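Local atomic coordinates of biogenic amine-binding protein (Rhodnius prolixus, PDB entry 4GET), a protein that probably binds biogenic amines in the pocket of a lipocalin-like beta barrel related to the nitrophorins. Residues Thr21-Ile26 with Cys43-His48; Asp9-Phe14 with Thr115-Tyr120; Asp53-Glu58 with Phe76-Asp81. All coordinates share one frame; numbering follows the deposited sequence.

Contact 1 of 3, residues Thr21-Ile26 with Cys43-His48; sequences TGSWYI and CTKFLH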
ATOM      1  N   THR A  21      11.005   5.301   1.469  1.00 23.34           N
ATOM      2  CA  THR A  21      11.327   6.505   2.216  1.00 29.69           C
ATOM      3  C   THR A  21      10.155   7.467   2.099  1.00 30.70           C
ATOM      4  O   THR A  21       9.451   7.479   1.084  1.00 30.11           O
ATOM      5  CB  THR A  21      12.606   7.186   1.681  1.00 30.07           C
ATOM      6  OG1 THR A  21      13.084   8.125   2.642  1.00 32.56           O
ATOM      7  CG2 THR A  21      12.328   7.921   0.372  1.00 25.59           C
ATOM      8  N   GLY A  22       9.946   8.267   3.138  1.00 18.15           N
ATOM      9  CA  GLY A  22       8.852   9.214   3.154  1.00 23.63           C
ATOM     10  C   GLY A  22       7.515   8.517   3.331  1.00 26.25           C
ATOM     11  O   GLY A  22       7.412   7.531   4.074  1.00 25.46           O
ATOM     12  N   SER A  23       6.495   9.023   2.638  1.00 20.48           N
ATOM     13  CA  SER A  23       5.138   8.485   2.731  1.00 22.08           C
ATOM     14  C   SER A  23       4.457   8.452   1.370  1.00 25.79           C
ATOM     15  O   SER A  23       4.928   9.075   0.420  1.00 20.26           O
ATOM     16  CB  SER A  23       4.296   9.332   3.681  1.00 22.79           C
ATOM     17  OG  SER A  23       4.053  10.604   3.113  1.00 25.71           O
ATOM     18  N   TRP A  24       3.344   7.727   1.293  1.00 24.16           N
ATOM     19  CA  TRP A  24       2.545   7.622   0.075  1.00 27.57           C
ATOM     20  C   TRP A  24       1.069   7.833   0.406  1.00 21.27           C
ATOM     21  O   TRP A  24       0.645   7.616   1.535  1.00 19.91           O
ATOM     22  CB  TRP A  24       2.693   6.236  -0.558  1.00 27.14           C
ATOM     23  CG  TRP A  24       4.065   5.876  -1.082  1.00 25.93           C
ATOM     24  CD1 TRP A  24       5.055   5.233  -0.403  1.00 27.00           C
ATOM     25  CD2 TRP A  24       4.569   6.092  -2.411  1.00 27.28           C
ATOM     26  NE1 TRP A  24       6.151   5.054  -1.212  1.00 25.04           N
ATOM     27  CE2 TRP A  24       5.877   5.567  -2.450  1.00 27.40           C
ATOM     28  CE3 TRP A  24       4.045   6.685  -3.566  1.00 17.22           C
ATOM     29  CZ2 TRP A  24       6.668   5.623  -3.595  1.00 26.28           C
ATOM     30  CZ3 TRP A  24       4.834   6.739  -4.700  1.00 18.71           C
ATOM     31  CH2 TRP A  24       6.127   6.213  -4.708  1.00 22.16           C
ATOM     32  N   TYR A  25       0.285   8.247  -0.582  1.00 19.66           N
ATOM     33  CA  TYR A  25      -1.162   8.318  -0.426  1.00 19.82           C
ATOM     34  C   TYR A  25      -1.779   7.378  -1.446  1.00 22.45           C
ATOM     35  O   TYR A  25      -1.307   7.298  -2.579  1.00 24.60           O
ATOM     36  CB  TYR A  25      -1.686   9.737  -0.670  1.00 27.00           C
ATOM     37  CG  TYR A  25      -1.181  10.781   0.310  1.00 22.98           C
ATOM     38  CD1 TYR A  25       0.024  11.435   0.098  1.00 26.89           C
ATOM     39  CD2 TYR A  25      -1.918  11.119   1.435  1.00 20.56           C
ATOM     40  CE1 TYR A  25       0.488  12.394   0.985  1.00 27.16           C
ATOM     41  CE2 TYR A  25      -1.461  12.070   2.332  1.00 27.39           C
ATOM     42  CZ  TYR A  25      -0.257  12.704   2.098  1.00 28.14           C
ATOM     43  OH  TYR A  25       0.198  13.654   2.982  1.00 29.24           O
ATOM     44  N   ILE A  26      -2.827   6.664  -1.051  1.00 18.77           N
ATOM     45  CA  ILE A  26      -3.537   5.806  -1.991  1.00 21.70           C
ATOM     46  C   ILE A  26      -4.702   6.587  -2.606  1.00 27.33           C
ATOM     47  O   ILE A  26      -5.674   6.936  -1.930  1.00 25.27           O
ATOM     48  CB  ILE A  26      -3.994   4.489  -1.347  1.00 19.95           C
ATOM     49  CG1 ILE A  26      -2.775   3.705  -0.837  1.00 20.98           C
ATOM     50  CG2 ILE A  26      -4.798   3.652  -2.350  1.00 19.17           C
ATOM     51  CD1 ILE A  26      -3.116   2.357  -0.178  1.00 11.70           C
ATOM     52  N   CYS A  43      -9.458   6.634   3.109  1.00 18.18           N
ATOM     53  CA  CYS A  43      -8.334   7.503   2.811  1.00 17.66           C
ATOM     54  C   CYS A  43      -7.120   6.883   3.487  1.00 21.41           C
ATOM     55  O   CYS A  43      -7.044   6.826   4.717  1.00 19.40           O
ATOM     56  CB  CYS A  43      -8.582   8.910   3.359  1.00 19.46           C
ATOM     57  SG  CYS A  43     -10.132   9.655   2.800  1.00 31.86           S
ATOM     58  N   THR A  44      -6.189   6.387   2.683  1.00 16.43           N
ATOM     59  CA  THR A  44      -5.030   5.697   3.225  1.00 18.30           C
ATOM     60  C   THR A  44      -3.749   6.456   2.956  1.00 18.61           C
ATOM     61  O   THR A  44      -3.472   6.865   1.835  1.00 21.74           O
ATOM     62  CB  THR A  44      -4.862   4.288   2.648  1.00 14.86           C
ATOM     63  OG1 THR A  44      -5.898   3.435   3.149  1.00 16.31           O
ATOM     64  CG2 THR A  44      -3.515   3.722   3.050  1.00 13.04           C
ATOM     65  N   LYS A  45      -2.982   6.649   4.016  1.00 18.63           N
ATOM     66  CA  LYS A  45      -1.645   7.176   3.914  1.00 18.61           C
ATOM     67  C   LYS A  45      -0.751   6.213   4.668  1.00 14.64           C
ATOM     68  O   LYS A  45      -1.138   5.691   5.720  1.00 11.39           O
ATOM     69  CB  LYS A  45      -1.564   8.575   4.539  1.00 21.97           C
ATOM     70  CG  LYS A  45      -0.161   9.176   4.546  1.00 11.53           C
ATOM     71  CD  LYS A  45      -0.189  10.617   5.070  1.00 11.93           C
ATOM     72  CE  LYS A  45       1.175  11.281   4.994  1.00 25.28           C
ATOM     73  NZ  LYS A  45       1.192  12.619   5.667  1.00 26.45           N
ATOM     74  N   PHE A  46       0.433   5.959   4.129  1.00 16.95           N
ATOM     75  CA  PHE A  46       1.404   5.170   4.862  1.00 15.11           C
ATOM     76  C   PHE A  46       2.792   5.774   4.834  1.00 22.33           C
ATOM     77  O   PHE A  46       3.148   6.530   3.926  1.00 20.17           O
ATOM     78  CB  PHE A  46       1.408   3.695   4.435  1.00 18.21           C
ATOM     79  CG  PHE A  46       1.611   3.471   2.959  1.00 21.97           C
ATOM     80  CD1 PHE A  46       2.788   2.909   2.488  1.00 18.49           C
ATOM     81  CD2 PHE A  46       0.614   3.785   2.049  1.00 14.99           C
ATOM     82  CE1 PHE A  46       2.974   2.680   1.137  1.00 21.87           C
ATOM     83  CE2 PHE A  46       0.797   3.552   0.687  1.00 13.05           C
ATOM     84  CZ  PHE A  46       1.973   3.004   0.236  1.00 14.24           C
ATOM     85  N   LEU A  47       3.543   5.451   5.881  1.00 18.83           N
ATOM     86  CA  LEU A  47       4.920   5.867   6.051  1.00 21.30           C
ATOM     87  C   LEU A  47       5.741   4.604   6.000  1.00 13.12           C
ATOM     88  O   LEU A  47       5.349   3.598   6.568  1.00 17.17           O
ATOM     89  CB  LEU A  47       5.110   6.455   7.445  1.00 18.19           C
ATOM     90  CG  LEU A  47       4.799   7.900   7.784  1.00 25.80           C
ATOM     91  CD1 LEU A  47       5.217   8.153   9.239  1.00 24.83           C
ATOM     92  CD2 LEU A  47       5.570   8.785   6.851  1.00 31.27           C
ATOM     93  N   HIS A  48       6.890   4.636   5.352  1.00 17.79           N
ATOM     94  CA  HIS A  48       7.784   3.516   5.543  1.00 29.53           C
ATOM     95  C   HIS A  48       9.253   3.864   5.649  1.00 27.48           C
ATOM     96  O   HIS A  48       9.645   5.031   5.591  1.00 29.00           O
ATOM     97  CB  HIS A  48       7.512   2.353   4.572  1.00 40.75           C
ATOM     98  CG  HIS A  48       7.303   2.760   3.149  1.00 34.07           C
ATOM     99  ND1 HIS A  48       6.504   2.040   2.285  1.00 26.26           N
ATOM    100  CD2 HIS A  48       7.806   3.790   2.430  1.00 31.48           C
ATOM    101  CE1 HIS A  48       6.518   2.615   1.097  1.00 17.99           C
ATOM    102  NE2 HIS A  48       7.303   3.676   1.159  1.00 21.85           N
TER
HETATM  103  O   HOH W   1      -7.156   5.389  -0.094  1.00 16.59           O

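Contact 2 of 3, residues Asp9-Phe14 with Thr115-Tyr120; sequences DTVKDF and TDYSKY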
ATOM      1  N   ASP A   9       3.565  -8.898 -13.784  1.00 36.67           N
ATOM      2  CA  ASP A   9       4.933  -8.473 -14.033  1.00 44.49           C
ATOM      3  C   ASP A   9       5.213  -7.260 -13.166  1.00 30.95           C
ATOM      4  O   ASP A   9       4.318  -6.467 -12.907  1.00 29.42           O
ATOM      5  CB  ASP A   9       5.152  -8.150 -15.510  1.00 52.49           C
ATOM      6  CG  ASP A   9       5.139  -9.392 -16.384  1.00 58.94           C
ATOM      7  OD1 ASP A   9       5.988  -9.489 -17.296  1.00 58.06           O
ATOM      8  OD2 ASP A   9       4.281 -10.271 -16.155  1.00 62.49           O
ATOM      9  N   THR A  10       6.454  -7.123 -12.713  1.00 31.38           N
ATOM     10  CA  THR A  10       6.800  -6.083 -11.749  1.00 30.23           C
ATOM     11  C   THR A  10       7.967  -5.221 -12.207  1.00 33.46           C
ATOM     12  O   THR A  10       8.710  -5.595 -13.116  1.00 33.33           O
ATOM     13  CB  THR A  10       7.164  -6.696 -10.392  1.00 28.92           C
ATOM     14  OG1 THR A  10       8.155  -7.714 -10.588  1.00 37.55           O
ATOM     15  CG2 THR A  10       5.940  -7.305  -9.735  1.00 27.41           C
ATOM     16  N   VAL A  11       8.117  -4.067 -11.561  1.00 31.86           N
ATOM     17  CA  VAL A  11       9.209  -3.139 -11.832  1.00 31.09           C
ATOM     18  C   VAL A  11      10.544  -3.858 -11.844  1.00 33.83           C
ATOM     19  O   VAL A  11      10.884  -4.562 -10.897  1.00 33.77           O
ATOM     20  CB  VAL A  11       9.296  -2.037 -10.750  1.00 37.78           C
ATOM     21  CG1 VAL A  11      10.559  -1.222 -10.932  1.00 30.86           C
ATOM     22  CG2 VAL A  11       8.063  -1.146 -10.777  1.00 36.01           C
ATOM     23  N   LYS A  12      11.300  -3.668 -12.918  1.00 41.60           N
ATOM     24  CA  LYS A  12      12.629  -4.249 -13.048  1.00 46.60           C
ATOM     25  C   LYS A  12      13.661  -3.327 -12.395  1.00 44.70           C
ATOM     26  O   LYS A  12      13.541  -2.105 -12.466  1.00 44.89           O
ATOM     27  CB  LYS A  12      12.959  -4.437 -14.532  1.00 51.27           C
ATOM     28  CG  LYS A  12      14.004  -5.492 -14.824  1.00 53.57           C
ATOM     29  CD  LYS A  12      14.594  -5.295 -16.211  1.00 65.15           C
ATOM     30  CE  LYS A  12      15.180  -3.893 -16.367  1.00 69.91           C
ATOM     31  NZ  LYS A  12      16.118  -3.787 -17.532  1.00 67.69           N
ATOM     32  N   ASP A  13      14.679  -3.907 -11.769  1.00 49.62           N
ATOM     33  CA  ASP A  13      15.680  -3.114 -11.053  1.00 59.80           C
ATOM     34  C   ASP A  13      15.035  -2.209  -9.999  1.00 55.62           C
ATOM     35  O   ASP A  13      15.063  -0.983 -10.115  1.00 56.54           O
ATOM     36  CB  ASP A  13      16.508  -2.265 -12.026  1.00 64.45           C
ATOM     37  CG  ASP A  13      17.252  -3.102 -13.052  1.00 66.27           C
ATOM     38  OD1 ASP A  13      18.160  -3.870 -12.664  1.00 70.52           O
ATOM     39  OD2 ASP A  13      16.943  -2.971 -14.252  1.00 62.67           O
ATOM     40  N   PHE A  14      14.460  -2.820  -8.971  1.00 47.65           N
ATOM     41  CA  PHE A  14      13.772  -2.079  -7.923  1.00 42.54           C
ATOM     42  C   PHE A  14      14.755  -1.378  -6.991  1.00 42.64           C
ATOM     43  O   PHE A  14      15.615  -2.016  -6.377  1.00 46.70           O
ATOM     44  CB  PHE A  14      12.871  -3.021  -7.125  1.00 45.86           C
ATOM     45  CG  PHE A  14      11.828  -2.321  -6.310  1.00 43.25           C
ATOM     46  CD1 PHE A  14      10.944  -1.437  -6.905  1.00 42.96           C
ATOM     47  CD2 PHE A  14      11.710  -2.566  -4.955  1.00 41.67           C
ATOM     48  CE1 PHE A  14       9.971  -0.797  -6.160  1.00 41.45           C
ATOM     49  CE2 PHE A  14      10.739  -1.929  -4.205  1.00 40.34           C
ATOM     50  CZ  PHE A  14       9.868  -1.044  -4.809  1.00 34.01           C
ATOM     51  N   THR A 115       6.700   2.400 -10.998  1.00 32.96           N
ATOM     52  CA  THR A 115       6.895   3.584 -10.171  1.00 21.41           C
ATOM     53  C   THR A 115       8.044   4.442 -10.687  1.00 34.44           C
ATOM     54  O   THR A 115       9.000   3.933 -11.270  1.00 38.73           O
ATOM     55  CB  THR A 115       7.211   3.223  -8.714  1.00 25.33           C
ATOM     56  OG1 THR A 115       7.149   4.409  -7.913  1.00 34.83           O
ATOM     57  CG2 THR A 115       8.606   2.625  -8.593  1.00 24.43           C
ATOM     58  N   ASP A 116       7.951   5.748 -10.463  1.00 27.56           N
ATOM     59  CA  ASP A 116       9.077   6.634 -10.716  1.00 33.47           C
ATOM     60  C   ASP A 116       9.688   7.133  -9.411  1.00 32.59           C
ATOM     61  O   ASP A 116      10.487   8.064  -9.417  1.00 44.23           O
ATOM     62  CB  ASP A 116       8.666   7.820 -11.601  1.00 44.24           C
ATOM     63  CG  ASP A 116       7.710   8.770 -10.903  1.00 44.58           C
ATOM     64  OD1 ASP A 116       7.448   8.576  -9.698  1.00 40.60           O
ATOM     65  OD2 ASP A 116       7.224   9.717 -11.557  1.00 46.61           O
ATOM     66  N   TYR A 117       9.291   6.528  -8.294  1.00 34.77           N
ATOM     67  CA  TYR A 117       9.888   6.829  -6.988  1.00 33.26           C
ATOM     68  C   TYR A 117       9.438   8.153  -6.357  1.00 33.68           C
ATOM     69  O   TYR A 117       9.073   8.186  -5.183  1.00 35.06           O
ATOM     70  CB  TYR A 117      11.426   6.735  -7.051  1.00 31.91           C
ATOM     71  CG  TYR A 117      11.892   5.355  -7.460  1.00 40.60           C
ATOM     72  CD1 TYR A 117      12.012   4.335  -6.521  1.00 34.91           C
ATOM     73  CD2 TYR A 117      12.169   5.058  -8.794  1.00 37.45           C
ATOM     74  CE1 TYR A 117      12.410   3.064  -6.895  1.00 40.21           C
ATOM     75  CE2 TYR A 117      12.568   3.786  -9.178  1.00 32.15           C
ATOM     76  CZ  TYR A 117      12.686   2.793  -8.224  1.00 41.69           C
ATOM     77  OH  TYR A 117      13.076   1.522  -8.596  1.00 38.34           O
ATOM     78  N   SER A 118       9.455   9.236  -7.125  1.00 32.70           N
ATOM     79  CA  SER A 118       9.215  10.558  -6.551  1.00 30.30           C
ATOM     80  C   SER A 118       7.794  11.111  -6.730  1.00 34.67           C
ATOM     81  O   SER A 118       7.467  12.169  -6.188  1.00 38.98           O
ATOM     82  CB  SER A 118      10.247  11.562  -7.074  1.00 32.90           C
ATOM     83  OG  SER A 118      10.298  11.577  -8.493  1.00 38.02           O
ATOM     84  N   LYS A 119       6.957  10.407  -7.484  1.00 30.10           N
ATOM     85  CA  LYS A 119       5.601  10.878  -7.754  1.00 29.47           C
ATOM     86  C   LYS A 119       4.537   9.804  -7.554  1.00 27.11           C
ATOM     87  O   LYS A 119       3.536  10.030  -6.872  1.00 31.92           O
ATOM     88  CB  LYS A 119       5.479  11.421  -9.191  1.00 31.91           C
ATOM     89  CG  LYS A 119       6.267  12.694  -9.485  1.00 39.22           C
ATOM     90  CD  LYS A 119       5.948  13.210 -10.894  1.00 41.13           C
ATOM     91  CE  LYS A 119       6.678  14.513 -11.208  1.00 44.88           C
ATOM     92  NZ  LYS A 119       6.341  15.026 -12.577  1.00 43.77           N
ATOM     93  N   TYR A 120       4.737   8.647  -8.176  1.00 28.63           N
ATOM     94  CA  TYR A 120       3.671   7.651  -8.253  1.00 29.22           C
ATOM     95  C   TYR A 120       4.196   6.228  -8.215  1.00 18.14           C
ATOM     96  O   TYR A 120       5.347   5.965  -8.555  1.00 34.28           O
ATOM     97  CB  TYR A 120       2.871   7.834  -9.541  1.00 31.24           C
ATOM     98  CG  TYR A 120       3.577   7.266 -10.751  1.00 32.22           C
ATOM     99  CD1 TYR A 120       3.388   5.938 -11.138  1.00 28.00           C
ATOM    100  CD2 TYR A 120       4.445   8.046 -11.496  1.00 29.62           C
ATOM    101  CE1 TYR A 120       4.045   5.414 -12.243  1.00 32.03           C
ATOM    102  CE2 TYR A 120       5.107   7.533 -12.597  1.00 30.72           C
ATOM    103  CZ  TYR A 120       4.905   6.221 -12.967  1.00 35.21           C
ATOM    104  OH  TYR A 120       5.573   5.727 -14.059  1.00 37.64           O
TER

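Contact 3 of 3, residues Asp53-Glu58 with Phe76-Asp81; sequences DGKIKE and FAKVSD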
ATOM      1  N   ASP A  53      19.890  -2.458   9.050  1.00 29.89           N
ATOM      2  CA  ASP A  53      19.757  -3.877   9.373  1.00 45.33           C
ATOM      3  C   ASP A  53      18.993  -4.672   8.309  1.00 48.38           C
ATOM      4  O   ASP A  53      18.879  -5.892   8.407  1.00 53.31           O
ATOM      5  CB  ASP A  53      19.105  -4.075  10.748  1.00 41.25           C
ATOM      6  CG  ASP A  53      17.715  -3.454  10.841  1.00 41.73           C
ATOM      7  OD1 ASP A  53      17.201  -2.947   9.814  1.00 32.84           O
ATOM      8  OD2 ASP A  53      17.135  -3.483  11.948  1.00 38.42           O
ATOM      9  N   GLY A  54      18.472  -3.980   7.299  1.00 47.92           N
ATOM     10  CA  GLY A  54      17.785  -4.640   6.201  1.00 46.84           C
ATOM     11  C   GLY A  54      16.287  -4.838   6.385  1.00 41.62           C
ATOM     12  O   GLY A  54      15.635  -5.476   5.561  1.00 42.32           O
ATOM     13  N   LYS A  55      15.736  -4.290   7.461  1.00 22.81           N
ATOM     14  CA  LYS A  55      14.306  -4.388   7.720  1.00 20.76           C
ATOM     15  C   LYS A  55      13.502  -3.357   6.928  1.00 28.58           C
ATOM     16  O   LYS A  55      13.874  -2.186   6.849  1.00 24.23           O
ATOM     17  CB  LYS A  55      14.020  -4.214   9.213  1.00 27.56           C
ATOM     18  CG  LYS A  55      14.409  -5.411  10.085  1.00 31.74           C
ATOM     19  CD  LYS A  55      14.159  -5.119  11.561  1.00 34.38           C
ATOM     20  CE  LYS A  55      14.609  -6.272  12.447  1.00 44.36           C
ATOM     21  NZ  LYS A  55      15.025  -5.803  13.804  1.00 41.03           N
ATOM     22  N   ILE A  56      12.389  -3.797   6.348  1.00 27.04           N
ATOM     23  CA  ILE A  56      11.451  -2.878   5.715  1.00 16.53           C
ATOM     24  C   ILE A  56      10.169  -2.814   6.524  1.00 21.13           C
ATOM     25  O   ILE A  56       9.626  -3.845   6.945  1.00 21.05           O
ATOM     26  CB  ILE A  56      11.149  -3.274   4.259  1.00 20.64           C
ATOM     27  CG1 ILE A  56      12.327  -2.890   3.358  1.00 20.78           C
ATOM     28  CG2 ILE A  56       9.876  -2.598   3.772  1.00 23.20           C
ATOM     29  CD1 ILE A  56      13.512  -3.798   3.507  1.00 34.67           C
ATOM     30  N   LYS A  57       9.688  -1.599   6.750  1.00 22.21           N
ATOM     31  CA  LYS A  57       8.537  -1.391   7.617  1.00 20.92           C
ATOM     32  C   LYS A  57       7.610  -0.345   7.032  1.00 19.93           C
ATOM     33  O   LYS A  57       8.055   0.740   6.664  1.00 17.28           O
ATOM     34  CB  LYS A  57       9.003  -0.950   9.008  1.00 20.65           C
ATOM     35  CG  LYS A  57       7.884  -0.768  10.011  1.00 16.39           C
ATOM     36  CD  LYS A  57       8.452  -0.553  11.413  1.00 19.99           C
ATOM     37  CE  LYS A  57       7.349  -0.233  12.407  1.00 26.70           C
ATOM     38  NZ  LYS A  57       7.853  -0.051  13.787  1.00 26.01           N
ATOM     39  N   GLU A  58       6.319  -0.670   6.962  1.00 16.79           N
ATOM     40  CA  GLU A  58       5.331   0.215   6.357  1.00 11.01           C
ATOM     41  C   GLU A  58       4.105   0.325   7.248  1.00 18.13           C
ATOM     42  O   GLU A  58       3.500  -0.689   7.616  1.00 14.42           O
ATOM     43  CB  GLU A  58       4.895  -0.318   4.992  1.00 22.01           C
ATOM     44  CG  GLU A  58       5.942  -1.112   4.238  1.00 15.50           C
ATOM     45  CD  GLU A  58       5.528  -1.377   2.799  1.00 27.87           C
ATOM     46  OE1 GLU A  58       5.190  -0.393   2.091  1.00 23.03           O
ATOM     47  OE2 GLU A  58       5.528  -2.564   2.383  1.00 23.14           O
ATOM     48  N   PHE A  76       5.733  -5.775   7.670  1.00 19.59           N
ATOM     49  CA  PHE A  76       7.112  -6.041   8.045  1.00 16.81           C
ATOM     50  C   PHE A  76       7.733  -6.966   7.018  1.00 23.77           C
ATOM     51  O   PHE A  76       7.174  -8.016   6.698  1.00 33.27           O
ATOM     52  CB  PHE A  76       7.180  -6.734   9.398  1.00 19.39           C
ATOM     53  CG  PHE A  76       6.532  -5.971  10.514  1.00 22.24           C
ATOM     54  CD1 PHE A  76       5.185  -6.122  10.781  1.00 23.13           C
ATOM     55  CD2 PHE A  76       7.281  -5.133  11.321  1.00 22.90           C
ATOM     56  CE1 PHE A  76       4.589  -5.435  11.820  1.00 22.14           C
ATOM     57  CE2 PHE A  76       6.694  -4.445  12.359  1.00 25.05           C
ATOM     58  CZ  PHE A  76       5.344  -4.592  12.606  1.00 22.75           C
ATOM     59  N   ALA A  77       8.895  -6.580   6.511  1.00 23.28           N
ATOM     60  CA  ALA A  77       9.600  -7.380   5.533  1.00 15.12           C
ATOM     61  C   ALA A  77      11.093  -7.139   5.683  1.00 32.69           C
ATOM     62  O   ALA A  77      11.524  -6.208   6.366  1.00 26.66           O
ATOM     63  CB  ALA A  77       9.149  -7.027   4.124  1.00 14.43           C
ATOM     64  N   LYS A  78      11.878  -7.986   5.034  1.00 33.27           N
ATOM     65  CA  LYS A  78      13.315  -7.831   5.025  1.00 34.47           C
ATOM     66  C   LYS A  78      13.800  -7.912   3.592  1.00 31.63           C
ATOM     67  O   LYS A  78      13.187  -8.583   2.763  1.00 29.74           O
ATOM     68  CB  LYS A  78      13.970  -8.896   5.907  1.00 32.39           C
ATOM     69  CG  LYS A  78      13.581  -8.765   7.372  1.00 30.89           C
ATOM     70  CD  LYS A  78      14.163  -9.874   8.234  1.00 41.14           C
ATOM     71  CE  LYS A  78      15.674  -9.802   8.314  1.00 35.31           C
ATOM     72  NZ  LYS A  78      16.175 -10.675   9.417  1.00 49.13           N
ATOM     73  N   VAL A  79      14.891  -7.207   3.307  1.00 27.91           N
ATOM     74  CA  VAL A  79      15.448  -7.144   1.967  1.00 32.69           C
ATOM     75  C   VAL A  79      15.511  -8.529   1.320  1.00 32.59           C
ATOM     76  O   VAL A  79      15.468  -8.656   0.097  1.00 36.18           O
ATOM     77  CB  VAL A  79      16.868  -6.513   1.992  1.00 48.11           C
ATOM     78  CG1 VAL A  79      17.405  -6.326   0.581  1.00 44.63           C
ATOM     79  CG2 VAL A  79      16.843  -5.183   2.724  1.00 52.62           C
ATOM     80  N   SER A  80      15.606  -9.561   2.152  1.00 31.60           N
ATOM     81  CA  SER A  80      15.767 -10.929   1.683  1.00 36.86           C
ATOM     82  C   SER A  80      14.426 -11.578   1.370  1.00 42.33           C
ATOM     83  O   SER A  80      14.371 -12.741   0.969  1.00 42.30           O
ATOM     84  CB  SER A  80      16.487 -11.757   2.744  1.00 39.69           C
ATOM     85  OG  SER A  80      15.686 -11.868   3.906  1.00 44.51           O
ATOM     86  N   ASP A  81      13.347 -10.830   1.583  1.00 42.83           N
ATOM     87  CA  ASP A  81      12.010 -11.285   1.216  1.00 33.83           C
ATOM     88  C   ASP A  81      11.655 -10.811  -0.188  1.00 28.73           C
ATOM     89  O   ASP A  81      10.618 -11.177  -0.721  1.00 33.21           O
ATOM     90  CB  ASP A  81      10.964 -10.789   2.222  1.00 26.23           C
ATOM     91  CG  ASP A  81      11.008 -11.550   3.538  1.00 31.90           C
ATOM     92  OD1 ASP A  81      11.328 -12.754   3.516  1.00 33.00           O
ATOM     93  OD2 ASP A  81      10.719 -10.947   4.595  1.00 32.75           O
TER

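Contact 1 of 3, residues Thr21-Ile26 with Cys43-His48
Gly22, Ser23 and Trp24 form the Gly-X-Trp signature of the lipocalin fold, leading into strand 23-31, and they run antiparallel against strand 43-50, with Trp24 opposite Phe46 in a hydrogen-bonded pair. Trp24 N gives a bond of 2.9 Å to Phe46 O, and Phe46 N returns one to Trp24 O. His48 N closes on Gly22 O at one end of the pairing; at the other, Ile26 N donates to Thr44 O (3.0 Å), beyond which a water bridges Ile26 O and Thr44 N.

On the face of the sheet carrying Trp24 and Phe46, the Phe46 ring is folded back toward its cross-strand partner: with chi1 at 55°, CG sits between the backbone N and carbonyl carbon, which puts Trp24 CB over one ring face, 3.8 Å from the ring centroid. The indole and phenyl planes are then near parallel but slid well apart. His48 meets the indole rim to rim. Its NE2 lies in the indole plane, 3.0 Å from Trp24 NE1, in a bent and weak hydrogen bond, while Glu58 is its second partner, at ND1. Arg141 adds a cation-pi contact to the tryptophan, the pairing expected of this lipocalin motif. Further along the same face, Ile26 CD1 rests on Thr44 CG2 (3.5 Å) and Ile26 CG1 touches the edge of the Phe46 ring; the Ile26 side chain is about 4 Å from a bound Tris molecule.

Tyr25 and Lys45 occupy the other face, side by side. Lys45 is fully extended, its CG over the phenol ring, and NZ reaches Tyr25 OH at 3.0 Å while forming a salt bridge with Asp181.

Contact 2 of 3, residues Asp9-Phe14 with Thr115-Tyr120
Val11, Phe14, Thr115 and Tyr117 bring the N-terminal segment, on its way into helix 16-19, onto the turn joining strands 102-115 and 120-127 of the lipocalin-type barrel. The contact is van der Waals; no hydrogen bond crosses between the two segments. Val11 points at the turn and sets CG2 3.8 Å from Thr115 N. Phe14 CG is anti to the backbone N (chi1 -163°), which swings the ring toward Thr115, whose CG2 lies at its edge, 4.4 Å from Phe14 CE1. That same methyl lies over the centre of one face of the Tyr117 ring, 4.0 Å above its plane. Tyr117 OH passes obliquely by the Phe14 ring, 4.0 Å from Phe14 CD1.

Polar contacts work mainly within the turn. Thr115 OG1 accepts from Tyr117 N at 3.0 Å, an ST turn. Asp116 OD1 is gripped by Lys119 N and Tyr120 N, from opposite faces of the carboxylate plane. Tyr117 OH bonds to Asn15 N just past the N-terminal segment.

The chemistry implies a turn probably shaped by its own side-chain-to-backbone bonds and joined to 9-14 by van der Waals contacts, while backbone bonds of Val11 to Gly87 and Tyr112, and of Phe14 to Asn85, fasten that segment to other parts of the chain.

Contact 3 of 3, residues Asp53-Glu58 with Phe76-Asp81
Ile56 and Val79 meet at about a right angle where the open end of a hairpin of the up-and-down lipocalin-type barrel, strands 55-64 and 69-78, gives way to loops. Ile56 CD1 touches Val79 CG2 at 3.7 Å: CG1 is anti to the carbonyl carbon (chi1 -76°), and a bend at chi2 carries the terminal methyl toward Val79. On the same face, Ile56 CB lies 4.3 Å from Ala77 CB across a hydrogen-bonded pair, with Ile56 N to Ala77 O short at 2.6 Å and Ala77 N to Ile56 O at 2.9 Å. Val79 N donates to Gly54 O (2.9 Å), extending the pairing just past the strand ends.

The other face carries long chains. Lys57 is extended and leads CE obliquely up to Phe76 CE2, 4.3 Å away, while its NZ is held by the carbonyls of Leu187 and Leu188. Lys55 and Lys78 approach through their CG atoms, but their ammonium groups stay 6.7 Å apart, NZ to NZ. Asp53 forms an Asx turn by accepting from Lys55 N.

The last turn of helix 181-189 thus reaches Lys57. Phe192 and Tyr195, nearer the C-terminus, pack on Phe76, and strands 43-50 and 88-96 flank the pair in the sheet.

Contacts 1 and 3 belong to one curved antiparallel sheet, in which strands 43-50 and 55-64 are neighbours; their centres are about 17 Å apart. His48 ND1 of contact 1 and Glu58 OE1 of contact 3, 2.8 Å from each other, join the two directly. Contact 2 lies about 15 Å from contact 1, centre to centre, and meets it through the far end of the Trp24 indole, whose CH2 is 3.6 Å from Tyr117 O. Contacts 2 and 3 do not touch, their nearest atoms being about 8 Å apart. The bound Tris, probably from the crystallisation liquor, sits near Ile26 beside contact 1 and may mark the pocket where an amine would bind.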